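Local atomic coordinates of Hydrogenase/urease maturation factor HypB (Helicobacter pylori, PDB entry 4LPS), a protein that hydrolyses GTP at a low intrinsic rate and is required for nickel insertion into [NiFe] hydrogenase and for urease maturation. Residues 66-71 with 91-96. Sequence-based numbering, arbitrary orientation.
Sequences LADFKD and RKKGVS
A67 meets V95 and D68 meets K93 where two helix-to-strand loops of the P-loop GTPase fold lie side by side, one joining helix 59-66 to strand 74-80, the other joining helix 85-91 to strand 97-101. The A67 methyl points at the second loop; its CB lies 3.6 Å from V95 CG2, the branch set anti to the valine carbonyl carbon, and V95 also packs on F74 and V76 of the neighbouring strand. Next along the chain, in a type I turn closed by F69 N to L66 O (3.1 Å), D68 forms a salt bridge: K93 NZ lies 2.8 Å from D68 OD1, on the syn side and 19° out of the carboxylate plane. The lysine chain bends at chi2 and chi3, and the two side chains cross at about a right angle. K93 itself precedes G94, the positive-phi residue of a Schellman motif ending helix 85-91: G94 N bonds to R91 O and V95 N to the carbonyl O of the residue before R91. F69 turns instead to helix 218-234, touching L221, E222 and K225. Finally, K70 folds back over its own loop, and its NZ reaches A67 O at 2.8 Å with a C=O...N angle of 164°.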
ATOM      1  N   LEU A  66       7.921   0.038   9.470  1.00 14.52           N
ATOM      2  CA  LEU A  66       6.672  -0.116  10.216  1.00 16.13           C
ATOM      3  C   LEU A  66       6.739  -1.302  11.180  1.00 17.52           C
ATOM      4  O   LEU A  66       6.088  -1.305  12.224  1.00 17.87           O
ATOM      5  CB  LEU A  66       5.488  -0.280   9.260  1.00 15.49           C
ATOM      6  CG  LEU A  66       4.932   0.988   8.604  1.00 15.68           C
ATOM      7  CD1 LEU A  66       3.864   0.633   7.576  1.00 14.29           C
ATOM      8  CD2 LEU A  66       4.373   1.932   9.654  1.00 15.05           C
ATOM      9  N   ALA A  67       7.521  -2.312  10.817  1.00 15.96           N
ATOM     10  CA  ALA A  67       7.703  -3.490  11.660  1.00 20.20           C
ATOM     11  C   ALA A  67       8.335  -3.166  13.012  1.00 24.79           C
ATOM     12  O   ALA A  67       8.299  -3.988  13.931  1.00 27.43           O
ATOM     13  CB  ALA A  67       8.544  -4.517  10.931  1.00 17.14           C
ATOM     14  N   ASP A  68       8.919  -1.977  13.134  1.00 25.40           N
ATOM     15  CA  ASP A  68       9.551  -1.565  14.381  1.00 29.35           C
ATOM     16  C   ASP A  68       8.543  -1.071  15.413  1.00 30.53           C
ATOM     17  O   ASP A  68       8.890  -0.875  16.579  1.00 31.57           O
ATOM     18  CB  ASP A  68      10.600  -0.483  14.114  1.00 34.54           C
ATOM     19  CG  ASP A  68      11.772  -0.997  13.299  1.00 41.04           C
ATOM     20  OD1 ASP A  68      12.074  -2.206  13.392  1.00 43.58           O
ATOM     21  OD2 ASP A  68      12.398  -0.193  12.575  1.00 43.64           O
ATOM     22  N   PHE A  69       7.300  -0.866  14.990  1.00 28.74           N
ATOM     23  CA  PHE A  69       6.253  -0.457  15.921  1.00 26.76           C
ATOM     24  C   PHE A  69       5.488  -1.684  16.409  1.00 28.74           C
ATOM     25  O   PHE A  69       4.767  -2.331  15.646  1.00 28.90           O
ATOM     26  CB  PHE A  69       5.310   0.556  15.273  1.00 24.02           C
ATOM     27  CG  PHE A  69       5.987   1.833  14.861  1.00 24.08           C
ATOM     28  CD1 PHE A  69       6.429   2.735  15.819  1.00 25.34           C
ATOM     29  CD2 PHE A  69       6.170   2.140  13.522  1.00 20.86           C
ATOM     30  CE1 PHE A  69       7.056   3.913  15.448  1.00 27.00           C
ATOM     31  CE2 PHE A  69       6.791   3.317  13.144  1.00 24.40           C
ATOM     32  CZ  PHE A  69       7.235   4.204  14.108  1.00 25.40           C
ATOM     33  N   LYS A  70       5.664  -1.999  17.689  1.00 32.54           N
ATOM     34  CA  LYS A  70       5.139  -3.231  18.260  1.00 36.10           C
ATOM     35  C   LYS A  70       3.619  -3.200  18.369  1.00 34.25           C
ATOM     36  O   LYS A  70       2.965  -4.248  18.377  1.00 35.00           O
ATOM     37  CB  LYS A  70       5.780  -3.480  19.628  1.00 42.90           C
ATOM     38  CG  LYS A  70       7.268  -3.792  19.527  1.00 48.85           C
ATOM     39  CD  LYS A  70       7.518  -4.838  18.450  1.00 51.58           C
ATOM     40  CE  LYS A  70       8.448  -4.316  17.360  1.00 52.00           C
ATOM     41  NZ  LYS A  70       8.691  -5.350  16.315  1.00 50.85           N
ATOM     42  N   ASP A  71       3.059  -1.995  18.425  1.00 30.65           N
ATOM     43  CA  ASP A  71       1.610  -1.833  18.446  1.00 28.09           C
ATOM     44  C   ASP A  71       1.017  -1.906  17.041  1.00 23.64           C
ATOM     45  O   ASP A  71      -0.194  -1.765  16.866  1.00 22.32           O
ATOM     46  CB  ASP A  71       1.227  -0.506  19.110  1.00 31.21           C
ATOM     47  CG  ASP A  71       1.798   0.697  18.382  1.00 31.06           C
ATOM     48  OD1 ASP A  71       2.841   0.552  17.711  1.00 29.85           O
ATOM     49  OD2 ASP A  71       1.203   1.793  18.475  1.00 35.09           O
ATOM     50  N   ARG A  91      10.843 -10.757   5.785  1.00 17.60           N
ATOM     51  CA  ARG A  91      10.948 -11.909   6.680  1.00 18.31           C
ATOM     52  C   ARG A  91      12.216 -11.820   7.521  1.00 19.34           C
ATOM     53  O   ARG A  91      12.239 -12.276   8.666  1.00 20.18           O
ATOM     54  CB  ARG A  91      10.901 -13.225   5.895  1.00 18.30           C
ATOM     55  CG  ARG A  91       9.509 -13.549   5.346  1.00 17.60           C
ATOM     56  CD  ARG A  91       9.426 -14.925   4.687  1.00 26.42           C
ATOM     57  NE  ARG A  91      10.232 -15.043   3.473  1.00 26.62           N
ATOM     58  CZ  ARG A  91       9.722 -15.196   2.254  1.00 23.95           C
ATOM     59  NH1 ARG A  91       8.407 -15.251   2.087  1.00 21.50           N
ATOM     60  NH2 ARG A  91      10.522 -15.299   1.201  1.00 17.64           N
ATOM     61  N   LYS A  92      13.269 -11.250   6.944  1.00 19.42           N
ATOM     62  CA  LYS A  92      14.494 -10.951   7.684  1.00 27.08           C
ATOM     63  C   LYS A  92      14.209 -10.031   8.881  1.00 25.22           C
ATOM     64  O   LYS A  92      14.950 -10.030   9.866  1.00 22.83           O
ATOM     65  CB  LYS A  92      15.531 -10.316   6.747  1.00 27.28           C
ATOM     66  CG  LYS A  92      16.815  -9.815   7.413  1.00 31.16           C
ATOM     67  CD  LYS A  92      17.548 -10.924   8.160  1.00 33.41           C
ATOM     68  CE  LYS A  92      18.903 -10.453   8.678  1.00 34.10           C
ATOM     69  NZ  LYS A  92      19.956 -10.523   7.629  1.00 33.95           N
ATOM     70  N   LYS A  93      13.125  -9.261   8.795  1.00 26.56           N
ATOM     71  CA  LYS A  93      12.740  -8.347   9.869  1.00 29.78           C
ATOM     72  C   LYS A  93      11.676  -8.913  10.812  1.00 31.08           C
ATOM     73  O   LYS A  93      11.186  -8.202  11.690  1.00 34.76           O
ATOM     74  CB  LYS A  93      12.242  -7.024   9.281  1.00 27.90           C
ATOM     75  CG  LYS A  93      13.332  -6.177   8.647  0.90 31.55           C
ATOM     76  CD  LYS A  93      13.988  -5.291   9.695  1.00 36.40           C
ATOM     77  CE  LYS A  93      12.987  -4.311  10.274  0.94 39.04           C
ATOM     78  NZ  LYS A  93      13.568  -3.465  11.352  1.00 41.97           N
ATOM     79  N   GLY A  94      11.319 -10.182  10.638  1.00 26.79           N
ATOM     80  CA  GLY A  94      10.340 -10.807  11.511  1.00 24.99           C
ATOM     81  C   GLY A  94       8.892 -10.658  11.075  1.00 25.97           C
ATOM     82  O   GLY A  94       7.975 -10.989  11.830  1.00 28.15           O
ATOM     83  N   VAL A  95       8.683 -10.179   9.853  1.00 20.89           N
ATOM     84  CA  VAL A  95       7.336 -10.012   9.320  1.00 21.16           C
ATOM     85  C   VAL A  95       6.914 -11.211   8.489  1.00 18.91           C
ATOM     86  O   VAL A  95       7.616 -11.606   7.557  1.00 21.83           O
ATOM     87  CB  VAL A  95       7.223  -8.752   8.441  1.00 22.38           C
ATOM     88  CG1 VAL A  95       5.793  -8.579   7.933  1.00 19.71           C
ATOM     89  CG2 VAL A  95       7.683  -7.531   9.209  1.00 22.41           C
ATOM     90  N   SER A  96       5.780 -11.806   8.845  1.00 20.64           N
ATOM     91  CA  SER A  96       5.213 -12.873   8.036  1.00 22.65           C
ATOM     92  C   SER A  96       4.800 -12.292   6.696  1.00 20.97           C
ATOM     93  O   SER A  96       3.959 -11.396   6.625  1.00 22.38           O
ATOM     94  CB  SER A  96       4.018 -13.526   8.731  1.00 26.76           C
ATOM     95  OG  SER A  96       4.408 -14.161   9.936  1.00 28.25           O
TER